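Local structure of glycosyl hydrolase, family 38 (Enterococcus faecalis, 5KBP) at residues I426-F431 and G473-K478; H441-K446 and E468-G473; D41-D46 and A81-I86. The protein probably acts as an alpha-mannosidase of glycoside hydrolase family 38, cleaving alpha-linked mannose from carbohydrates. All coordinates share one frame; numbering follows the deposited sequence.

Contact 3 comes first along the chain, in the N-terminal family 38 region, where the end of helix 25-45 meets the turn into strand 84-85. Contacts 1 and 2 follow within one later family region, their centres about 13 Å apart; the segments of contact 2 come between those of contact 1, the last overlapping at Gly473. Both involve one three-stranded antiparallel sheet: contact 1 joins its outer strands, contact 2 packs helix 436-445 on one of these, 463-475. Both reach the second subunit, so this small sheet helps to form the dimer interface. Contact 3, about 58 Å and 67 Å away between centres, touches neither, whereas contacts 1 and 2 meet directly, Leu429 on Leu443.

Contact 1: residues I426-F431 and G473-K478; sequences IERLPF and GYDLPK. With SO4 (sulfate ion), chain L.
Arg428 and Asp475 form a salt bridge between the two outer strands, 416-430 and 463-475, of a three-stranded antiparallel sheet in which strand 483-499 runs between them. The middle strand accounts for the wide backbone spacing, 9.1 Å from Arg428 CA to Gly473 CA, and the bridge between the outer strands is made by side chains alone. Arg428 sends CG anti to its own backbone nitrogen (chi1 179°), which directs the chain toward the far strand, and bends at chi2 and chi3 set the final position of the guanidinium. Asp475 OD2 meets the edge of that group, near its plane, at 2.3 Å from Arg428 NH2. This is unusually short for such a bond, and its exact length is doubtful. Arg428 NH1 lies 2.9 Å from the same Asp475 OD2, so one carboxylate oxygen sits beside both terminal nitrogens. The guanidinium and carboxylate planes are turned 64° apart, unlike the coplanar pairing of a two-oxygen, two-nitrogen bridge.

Tyr485 of the middle strand touches both partners, through a cation-pi contact with Arg428 and a weak hydrogen bond between its OH and Asp475 OD1. Beyond this pair Tyr474 meets Trp760 of the second subunit edge-to-face, and Lys478 forms salt bridges with Glu385 and with Glu34 of the second subunit.

A sulfate ion, probably from the crystallisation liquor, occupies the other side of Asp475. Leu476 N donates to sulfate O4 at 2.6 Å in an almost straight bond (179°). Sulfate O2 also comes within 3.0 Å of Asp475 OD1, an approach of two acceptors. The carboxylate thus stands between a cation and an anion: the arginine would favour its ionised form, whereas the sulfate would tend to raise its proton affinity.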
loop_
_atom_site.group_PDB
_atom_site.type_symbol
_atom_site.label_atom_id
_atom_site.label_comp_id
_atom_site.label_asym_id
_atom_site.label_seq_id
_atom_site.Cartn_x
_atom_site.Cartn_y
_atom_site.Cartn_z
ATOM N N ILE A 426 -35.704 -3.230 -8.219
ATOM C CA ILE A 426 -37.097 -3.563 -8.495
ATOM C C ILE A 426 -37.266 -4.943 -9.123
ATOM O O ILE A 426 -38.364 -5.516 -9.037
ATOM C CB ILE A 426 -37.758 -2.490 -9.385
ATOM C CG1 ILE A 426 -37.005 -2.345 -10.708
ATOM C CG2 ILE A 426 -37.826 -1.157 -8.651
ATOM C CD1 ILE A 426 -37.648 -1.366 -11.668
ATOM N N GLU A 427 -36.224 -5.493 -9.743
ATOM C CA GLU A 427 -36.291 -6.823 -10.329
ATOM C C GLU A 427 -34.931 -7.490 -10.195
ATOM O O GLU A 427 -33.907 -6.827 -10.009
ATOM C CB GLU A 427 -36.730 -6.774 -11.796
ATOM C CG GLU A 427 -38.238 -6.732 -11.981
ATOM C CD GLU A 427 -38.673 -5.697 -12.995
ATOM O OE1 GLU A 427 -37.797 -5.122 -13.674
ATOM O OE2 GLU A 427 -39.892 -5.454 -13.109
ATOM N N ARG A 428 -34.930 -8.818 -10.296
ATOM C CA ARG A 428 -33.714 -9.591 -10.058
ATOM C C ARG A 428 -33.830 -10.932 -10.762
ATOM O O ARG A 428 -34.741 -11.712 -10.463
ATOM C CB ARG A 428 -33.489 -9.779 -8.559
ATOM C CG ARG A 428 -32.261 -10.589 -8.195
ATOM C CD ARG A 428 -31.594 -10.001 -6.967
ATOM N NE ARG A 428 -31.149 -11.023 -6.026
ATOM C CZ ARG A 428 -30.539 -10.756 -4.875
ATOM N NH1 ARG A 428 -30.296 -9.499 -4.528
ATOM N NH2 ARG A 428 -30.169 -11.745 -4.074
ATOM N N LEU A 429 -32.913 -11.201 -11.690
ATOM C CA LEU A 429 -32.874 -12.469 -12.412
ATOM C C LEU A 429 -31.597 -13.214 -12.049
ATOM O O LEU A 429 -30.515 -12.871 -12.552
ATOM C CB LEU A 429 -32.947 -12.239 -13.924
ATOM C CG LEU A 429 -34.148 -11.467 -14.475
ATOM C CD1 LEU A 429 -34.101 -11.428 -15.996
ATOM C CD2 LEU A 429 -35.459 -12.069 -13.987
ATOM N N PRO A 430 -31.658 -14.225 -11.183
ATOM C CA PRO A 430 -30.445 -14.971 -10.833
ATOM C C PRO A 430 -29.874 -15.703 -12.037
ATOM O O PRO A 430 -30.565 -15.975 -13.021
ATOM C CB PRO A 430 -30.925 -15.952 -9.757
ATOM C CG PRO A 430 -32.212 -15.375 -9.248
ATOM C CD PRO A 430 -32.831 -14.687 -10.424
ATOM N N PHE A 431 -28.580 -16.027 -11.947
ATOM C CA PHE A 431 -27.892 -16.629 -13.084
ATOM C C PHE A 431 -28.414 -18.025 -13.400
ATOM O O PHE A 431 -28.381 -18.443 -14.563
ATOM C CB PHE A 431 -26.385 -16.674 -12.833
ATOM C CG PHE A 431 -25.662 -15.427 -13.260
ATOM C CD1 PHE A 431 -26.359 -14.259 -13.524
ATOM C CD2 PHE A 431 -24.286 -15.431 -13.416
ATOM C CE1 PHE A 431 -25.694 -13.114 -13.922
ATOM C CE2 PHE A 431 -23.617 -14.290 -13.815
ATOM C CZ PHE A 431 -24.323 -13.130 -14.068
ATOM N N GLY A 473 -24.947 -7.944 -10.650
ATOM C CA GLY A 473 -24.802 -7.817 -9.212
ATOM C C GLY A 473 -24.731 -9.189 -8.582
ATOM O O GLY A 473 -25.046 -10.204 -9.207
ATOM N N TYR A 474 -24.306 -9.211 -7.321
ATOM C CA TYR A 474 -24.164 -10.465 -6.599
ATOM C C TYR A 474 -24.456 -10.241 -5.123
ATOM O O TYR A 474 -24.451 -9.110 -4.628
ATOM C CB TYR A 474 -22.763 -11.067 -6.776
ATOM C CG TYR A 474 -21.641 -10.176 -6.292
ATOM C CD1 TYR A 474 -21.114 -9.189 -7.113
ATOM C CD2 TYR A 474 -21.108 -10.323 -5.017
ATOM C CE1 TYR A 474 -20.092 -8.370 -6.680
ATOM C CE2 TYR A 474 -20.084 -9.506 -4.575
ATOM C CZ TYR A 474 -19.580 -8.532 -5.411
ATOM O OH TYR A 474 -18.561 -7.716 -4.980
ATOM N N ASP A 475 -24.723 -11.343 -4.428
ATOM C CA ASP A 475 -24.889 -11.351 -2.985
ATOM C C ASP A 475 -23.894 -12.323 -2.370
ATOM O O ASP A 475 -23.561 -13.354 -2.962
ATOM C CB ASP A 475 -26.315 -11.746 -2.576
ATOM C CG ASP A 475 -27.307 -10.617 -2.758
ATOM O OD1 ASP A 475 -26.868 -9.468 -2.970
ATOM O OD2 ASP A 475 -28.525 -10.877 -2.676
ATOM N N LEU A 476 -23.420 -11.981 -1.172
ATOM C CA LEU A 476 -22.492 -12.812 -0.411
ATOM C C LEU A 476 -23.168 -13.192 0.901
ATOM O O LEU A 476 -22.927 -12.562 1.943
ATOM C CB LEU A 476 -21.166 -12.092 -0.175
ATOM C CG LEU A 476 -20.426 -11.658 -1.443
ATOM C CD1 LEU A 476 -19.099 -11.005 -1.093
ATOM C CD2 LEU A 476 -20.214 -12.840 -2.381
ATOM N N PRO A 477 -24.029 -14.207 0.888
ATOM C CA PRO A 477 -24.701 -14.620 2.124
ATOM C C PRO A 477 -23.719 -15.227 3.115
ATOM O O PRO A 477 -22.656 -15.736 2.756
ATOM C CB PRO A 477 -25.722 -15.657 1.645
ATOM C CG PRO A 477 -25.145 -16.188 0.375
ATOM C CD PRO A 477 -24.433 -15.030 -0.265
ATOM N N LYS A 478 -24.098 -15.160 4.390
ATOM C CA LYS A 478 -23.242 -15.619 5.476
ATOM C C LYS A 478 -23.271 -17.129 5.667
ATOM O O LYS A 478 -22.566 -17.635 6.547
ATOM C CB LYS A 478 -23.646 -14.932 6.783
ATOM C CG LYS A 478 -23.582 -13.419 6.724
ATOM C CD LYS A 478 -22.175 -12.947 6.413
ATOM C CE LYS A 478 -22.133 -11.446 6.212
ATOM N NZ LYS A 478 -20.745 -10.956 5.990
HETATM S S SO4 L . -25.185 -9.162 0.745
HETATM O O1 SO4 L . -25.488 -10.100 1.820
HETATM O O2 SO4 L . -26.396 -8.899 -0.026
HETATM O O3 SO4 L . -24.689 -7.912 1.315
HETATM O O4 SO4 L . -24.167 -9.737 -0.130
#

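Contact 2: residues H441-K446 and E468-G473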
loop_
_atom_site.group_PDB
_atom_site.type_symbol
_atom_site.label_atom_id
_atom_site.label_comp_id
_atom_site.label_asym_id
_atom_site.label_seq_id
_atom_site.Cartn_x
_atom_site.Cartn_y
_atom_site.Cartn_z
ATOM N N HIS A 441 -30.369 -8.286 -21.317
ATOM C CA HIS A 441 -31.193 -7.605 -22.307
ATOM C C HIS A 441 -32.683 -7.810 -22.066
ATOM O O HIS A 441 -33.488 -6.994 -22.525
ATOM C CB HIS A 441 -30.813 -8.068 -23.714
ATOM C CG HIS A 441 -29.434 -7.659 -24.130
ATOM N ND1 HIS A 441 -28.365 -8.529 -24.128
ATOM C CD2 HIS A 441 -28.948 -6.467 -24.552
ATOM C CE1 HIS A 441 -27.281 -7.893 -24.536
ATOM N NE2 HIS A 441 -27.608 -6.641 -24.799
ATOM N N GLU A 442 -33.070 -8.875 -21.358
ATOM C CA GLU A 442 -34.473 -9.040 -20.991
ATOM C C GLU A 442 -34.926 -7.929 -20.052
ATOM O O GLU A 442 -36.005 -7.352 -20.234
ATOM C CB GLU A 442 -34.693 -10.409 -20.347
ATOM C CG GLU A 442 -36.092 -10.621 -19.796
ATOM C CD GLU A 442 -36.272 -11.992 -19.181
ATOM O OE1 GLU A 442 -35.618 -12.947 -19.650
ATOM O OE2 GLU A 442 -37.063 -12.116 -18.222
ATOM N N LEU A 443 -34.112 -7.615 -19.040
ATOM C CA LEU A 443 -34.433 -6.509 -18.145
ATOM C C LEU A 443 -34.304 -5.165 -18.847
ATOM O O LEU A 443 -35.059 -4.233 -18.546
ATOM C CB LEU A 443 -33.528 -6.548 -16.913
ATOM C CG LEU A 443 -33.654 -7.772 -16.005
ATOM C CD1 LEU A 443 -32.671 -7.686 -14.846
ATOM C CD2 LEU A 443 -35.077 -7.911 -15.493
ATOM N N LYS A 444 -33.355 -5.044 -19.780
ATOM C CA LYS A 444 -33.173 -3.786 -20.496
ATOM C C LYS A 444 -34.384 -3.464 -21.362
ATOM O O LYS A 444 -34.760 -2.295 -21.508
ATOM C CB LYS A 444 -31.907 -3.855 -21.351
ATOM C CG LYS A 444 -31.298 -2.506 -21.703
ATOM C CD LYS A 444 -30.191 -2.136 -20.726
ATOM C CE LYS A 444 -29.401 -0.930 -21.213
ATOM N NZ LYS A 444 -28.237 -0.639 -20.330
ATOM N N GLN A 445 -35.011 -4.488 -21.937
ATOM C CA GLN A 445 -36.162 -4.312 -22.810
ATOM C C GLN A 445 -37.487 -4.286 -22.060
ATOM O O GLN A 445 -38.504 -3.903 -22.648
ATOM C CB GLN A 445 -36.201 -5.425 -23.861
ATOM C CG GLN A 445 -34.999 -5.445 -24.790
ATOM C CD GLN A 445 -34.845 -6.772 -25.509
ATOM O OE1 GLN A 445 -35.690 -7.658 -25.386
ATOM N NE2 GLN A 445 -33.760 -6.916 -26.260
ATOM N N LYS A 446 -37.506 -4.685 -20.791
ATOM C CA LYS A 446 -38.750 -4.697 -20.034
ATOM C C LYS A 446 -39.153 -3.276 -19.663
ATOM O O LYS A 446 -38.336 -2.499 -19.161
ATOM C CB LYS A 446 -38.602 -5.554 -18.778
ATOM C CG LYS A 446 -39.916 -5.825 -18.060
ATOM C CD LYS A 446 -39.722 -6.764 -16.879
ATOM C CE LYS A 446 -41.052 -7.111 -16.226
ATOM N NZ LYS A 446 -40.889 -8.056 -15.085
ATOM N N GLU A 468 -33.040 4.785 -14.186
ATOM C CA GLU A 468 -33.072 3.338 -14.057
ATOM C C GLU A 468 -31.746 2.767 -14.539
ATOM O O GLU A 468 -31.007 3.410 -15.290
ATOM C CB GLU A 468 -34.230 2.722 -14.853
ATOM C CG GLU A 468 -33.939 2.543 -16.336
ATOM C CD GLU A 468 -35.085 1.885 -17.079
ATOM O OE1 GLU A 468 -36.253 2.148 -16.725
ATOM O OE2 GLU A 468 -34.816 1.098 -18.012
ATOM N N ASP A 469 -31.446 1.547 -14.103
ATOM C CA ASP A 469 -30.185 0.917 -14.463
ATOM C C ASP A 469 -30.343 -0.595 -14.432
ATOM O O ASP A 469 -30.963 -1.144 -13.518
ATOM C CB ASP A 469 -29.057 1.350 -13.520
ATOM C CG ASP A 469 -27.681 1.121 -14.114
ATOM O OD1 ASP A 469 -27.559 1.151 -15.356
ATOM O OD2 ASP A 469 -26.721 0.917 -13.341
ATOM N N VAL A 470 -29.782 -1.257 -15.440
ATOM C CA VAL A 470 -29.720 -2.711 -15.506
ATOM C C VAL A 470 -28.251 -3.103 -15.547
ATOM O O VAL A 470 -27.542 -2.769 -16.506
ATOM C CB VAL A 470 -30.469 -3.266 -16.727
ATOM C CG1 VAL A 470 -30.282 -4.773 -16.818
ATOM C CG2 VAL A 470 -31.945 -2.907 -16.657
ATOM N N ARG A 471 -27.794 -3.803 -14.512
ATOM C CA ARG A 471 -26.393 -4.179 -14.411
ATOM C C ARG A 471 -26.278 -5.509 -13.683
ATOM O O ARG A 471 -27.247 -6.025 -13.120
ATOM C CB ARG A 471 -25.576 -3.106 -13.684
ATOM C CG ARG A 471 -25.971 -2.930 -12.228
ATOM C CD ARG A 471 -25.070 -1.944 -11.510
ATOM N NE ARG A 471 -25.508 -1.727 -10.134
ATOM C CZ ARG A 471 -26.343 -0.762 -9.764
ATOM N NH1 ARG A 471 -26.827 0.078 -10.668
ATOM N NH2 ARG A 471 -26.694 -0.635 -8.492
ATOM N N PHE A 472 -25.068 -6.056 -13.700
ATOM C CA PHE A 472 -24.759 -7.270 -12.965
ATOM C C PHE A 472 -24.600 -6.962 -11.480
ATOM O O PHE A 472 -24.189 -5.865 -11.091
ATOM C CB PHE A 472 -23.487 -7.912 -13.526
ATOM C CG PHE A 472 -22.761 -8.795 -12.550
ATOM C CD1 PHE A 472 -23.173 -10.101 -12.337
ATOM C CD2 PHE A 472 -21.656 -8.325 -11.859
ATOM C CE1 PHE A 472 -22.503 -10.915 -11.444
ATOM C CE2 PHE A 472 -20.983 -9.134 -10.964
ATOM C CZ PHE A 472 -21.406 -10.431 -10.758
ATOM N N GLY A 473 -24.947 -7.944 -10.650
ATOM C CA GLY A 473 -24.802 -7.817 -9.212
ATOM C C GLY A 473 -24.731 -9.189 -8.582
ATOM O O GLY A 473 -25.046 -10.204 -9.207
HETATM O O HOH W 1 -30.383 0.711 -18.200
#
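Val470 of strand 463-475 packs against Leu443 and Lys444 at the C-terminal end of helix 436-445, and most of the contact is apolar. Val470 CG1 lies 3.7 Å from Leu443 CB, while its other branch rests over the helix backbone, with Val470 CG2 3.9 Å from Leu443 O. The fork of the valine therefore lies against both the first side-chain carbon and the peptide of one leucine. Lys444 adds its aliphatic chain at an oblique angle: a bend at chi2 (96°) brings Lys444 CD to 4.2 Å from Val470 CB. Leu443 also touches Leu429 of strand 416-430, which joins the helix to the sheet's opposite outer strand.

Polar links across the contact are slight. One water lies between Lys444 NZ (3.3 Å) and Val470 N (3.4 Å) and accepts a weak bond from each.

The salt bridge of the strand segment joins Asp469 and Arg471, whose CB atoms leave the backbone away from the helix. Arg471 NH1 donates to Asp469 OD2 at 2.8 Å; the acceptor lies nearly in the guanidinium plane, and the bond arrives on the anti side of the carboxylate. The guanidinium also makes a cation-pi contact with Tyr489. Hydrophobic burial thus holds the helix to the strand, whereas on the other face Arg471 pairs within its own strand with Asp469 and reaches across the middle strand to Glu423 of the far outer strand.

Contact 3: residues D41-D46 and A81-I86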
loop_
_atom_site.group_PDB
_atom_site.type_symbol
_atom_site.label_atom_id
_atom_site.label_comp_id
_atom_site.label_asym_id
_atom_site.label_seq_id
_atom_site.Cartn_x
_atom_site.Cartn_y
_atom_site.Cartn_z
ATOM N N ASP A 41 19.818 -4.290 24.375
ATOM C CA ASP A 41 21.172 -4.690 24.748
ATOM C C ASP A 41 21.634 -3.937 25.990
ATOM O O ASP A 41 22.181 -4.533 26.926
ATOM C CB ASP A 41 22.121 -4.443 23.572
ATOM C CG ASP A 41 23.434 -5.197 23.701
ATOM O OD1 ASP A 41 23.960 -5.321 24.828
ATOM O OD2 ASP A 41 23.947 -5.663 22.663
ATOM N N LEU A 42 21.411 -2.622 26.019
ATOM C CA LEU A 42 21.814 -1.822 27.172
ATOM C C LEU A 42 20.953 -2.128 28.392
ATOM O O LEU A 42 21.450 -2.130 29.523
ATOM C CB LEU A 42 21.741 -0.335 26.824
ATOM C CG LEU A 42 22.809 0.211 25.876
ATOM C CD1 LEU A 42 22.409 1.580 25.355
ATOM C CD2 LEU A 42 24.152 0.277 26.587
ATOM N N ILE A 43 19.659 -2.384 28.183
ATOM C CA ILE A 43 18.757 -2.631 29.304
ATOM C C ILE A 43 19.105 -3.943 29.997
ATOM O O ILE A 43 19.042 -4.048 31.229
ATOM C CB ILE A 43 17.296 -2.608 28.818
ATOM C CG1 ILE A 43 16.862 -1.176 28.500
ATOM C CG2 ILE A 43 16.368 -3.238 29.844
ATOM C CD1 ILE A 43 15.432 -1.061 28.017
ATOM N N GLU A 44 19.496 -4.954 29.227
ATOM C CA GLU A 44 19.754 -6.281 29.766
ATOM C C GLU A 44 21.176 -6.464 30.283
ATOM O O GLU A 44 21.458 -7.490 30.911
ATOM C CB GLU A 44 19.467 -7.342 28.699
ATOM C CG GLU A 44 18.010 -7.401 28.267
ATOM C CD GLU A 44 17.828 -8.066 26.917
ATOM O OE1 GLU A 44 16.687 -8.076 26.409
ATOM O OE2 GLU A 44 18.823 -8.574 26.361
ATOM N N ASN A 45 22.067 -5.512 30.048
ATOM C CA ASN A 45 23.468 -5.732 30.396
ATOM C C ASN A 45 24.075 -4.620 31.239
ATOM O O ASN A 45 24.870 -4.908 32.136
ATOM C CB ASN A 45 24.298 -5.915 29.116
ATOM C CG ASN A 45 23.786 -7.044 28.243
ATOM O OD1 ASN A 45 23.317 -8.068 28.741
ATOM N ND2 ASN A 45 23.873 -6.861 26.930
ATOM N N ASP A 46 23.730 -3.360 30.971
ATOM C CA ASP A 46 24.364 -2.232 31.639
ATOM C C ASP A 46 23.639 -1.940 32.949
ATOM O O ASP A 46 22.483 -1.491 32.911
ATOM C CB ASP A 46 24.355 -1.008 30.738
ATOM C CG ASP A 46 25.164 0.144 31.302
ATOM O OD1 ASP A 46 25.940 -0.076 32.257
ATOM O OD2 ASP A 46 25.030 1.269 30.778
ATOM N N ALA A 81 10.354 -4.096 33.814
ATOM C CA ALA A 81 11.420 -3.609 34.678
ATOM C C ALA A 81 11.449 -2.093 34.794
ATOM O O ALA A 81 12.316 -1.560 35.495
ATOM C CB ALA A 81 12.776 -4.108 34.171
ATOM N N GLY A 82 10.531 -1.388 34.136
ATOM C CA GLY A 82 10.569 0.058 34.150
ATOM C C GLY A 82 11.746 0.660 33.421
ATOM O O GLY A 82 12.088 1.818 33.668
ATOM N N LYS A 83 12.384 -0.101 32.531
ATOM C CA LYS A 83 13.519 0.395 31.766
ATOM C C LYS A 83 13.171 0.740 30.325
ATOM O O LYS A 83 13.953 1.432 29.666
ATOM C CB LYS A 83 14.661 -0.628 31.786
ATOM C CG LYS A 83 15.233 -0.867 33.173
ATOM C CD LYS A 83 16.575 -1.574 33.115
ATOM C CE LYS A 83 17.260 -1.549 34.471
ATOM N NZ LYS A 83 17.471 -0.152 34.943
ATOM N N LEU A 84 12.028 0.282 29.824
ATOM C CA LEU A 84 11.508 0.704 28.528
ATOM C C LEU A 84 10.229 1.490 28.791
ATOM O O LEU A 84 9.186 0.904 29.104
ATOM C CB LEU A 84 11.260 -0.492 27.610
ATOM C CG LEU A 84 11.176 -0.167 26.116
ATOM C CD1 LEU A 84 12.405 0.611 25.679
ATOM C CD2 LEU A 84 11.026 -1.438 25.296
ATOM N N LYS A 85 10.317 2.813 28.681
ATOM C CA LYS A 85 9.203 3.702 28.982
ATOM C C LYS A 85 8.352 3.886 27.731
ATOM O O LYS A 85 8.843 4.380 26.710
ATOM C CB LYS A 85 9.724 5.045 29.490
ATOM C CG LYS A 85 10.638 4.949 30.707
ATOM C CD LYS A 85 9.873 4.517 31.949
ATOM C CE LYS A 85 10.719 4.690 33.202
ATOM N NZ LYS A 85 9.974 4.321 34.437
ATOM N N ILE A 86 7.079 3.498 27.813
ATOM C CA ILE A 86 6.200 3.446 26.653
ATOM C C ILE A 86 4.993 4.350 26.877
ATOM O O ILE A 86 4.632 4.690 28.008
ATOM C CB ILE A 86 5.740 2.006 26.351
ATOM C CG1 ILE A 86 4.887 1.472 27.503
ATOM C CG2 ILE A 86 6.941 1.104 26.116
ATOM C CD1 ILE A 86 4.213 0.153 27.209
#
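Ile43, near the end of helix 25-45, packs on Lys83 and Leu84 just beyond a Schellman motif, in which Gly82, with positive phi (68°), ends helix 72-80 and turns the chain into strand 84-85. That short strand pairs in parallel with 52-53 in the N-terminal family 38 region.

The tight part is built round the two branches of the isoleucine. Ile43 CG2 lies 3.7 Å from both Lys83 CB and Lys83 CD, as the two side chains run past each other in opposite directions. The other branch passes over the Lys83 peptide and reaches the buried Leu84, with Ile43 CD1 4.2 Å from Leu84 CD1. Behind it, Leu84 continues the apolar layer onto Ala78, Val79 and Leu61.

Away from this core Asp41, Glu44 and Asn45 are exposed, and Asn45 ND2 makes a weak bond, 2.6 Å at 125°, to Asp41 OD1; Asp46 OD2 is hydrogen-bonded to Thr243 OG1. Lys83 is held at both ends: its stem packs on Ile43, and a bend at chi4 (-59°) lets NZ bond to the carbonyl oxygens of Phe49 and Asn50. The closest approach between the two segments is made by a methyl group on a carbonyl, Ile43 CD1 to Lys83 O at 3.3 Å.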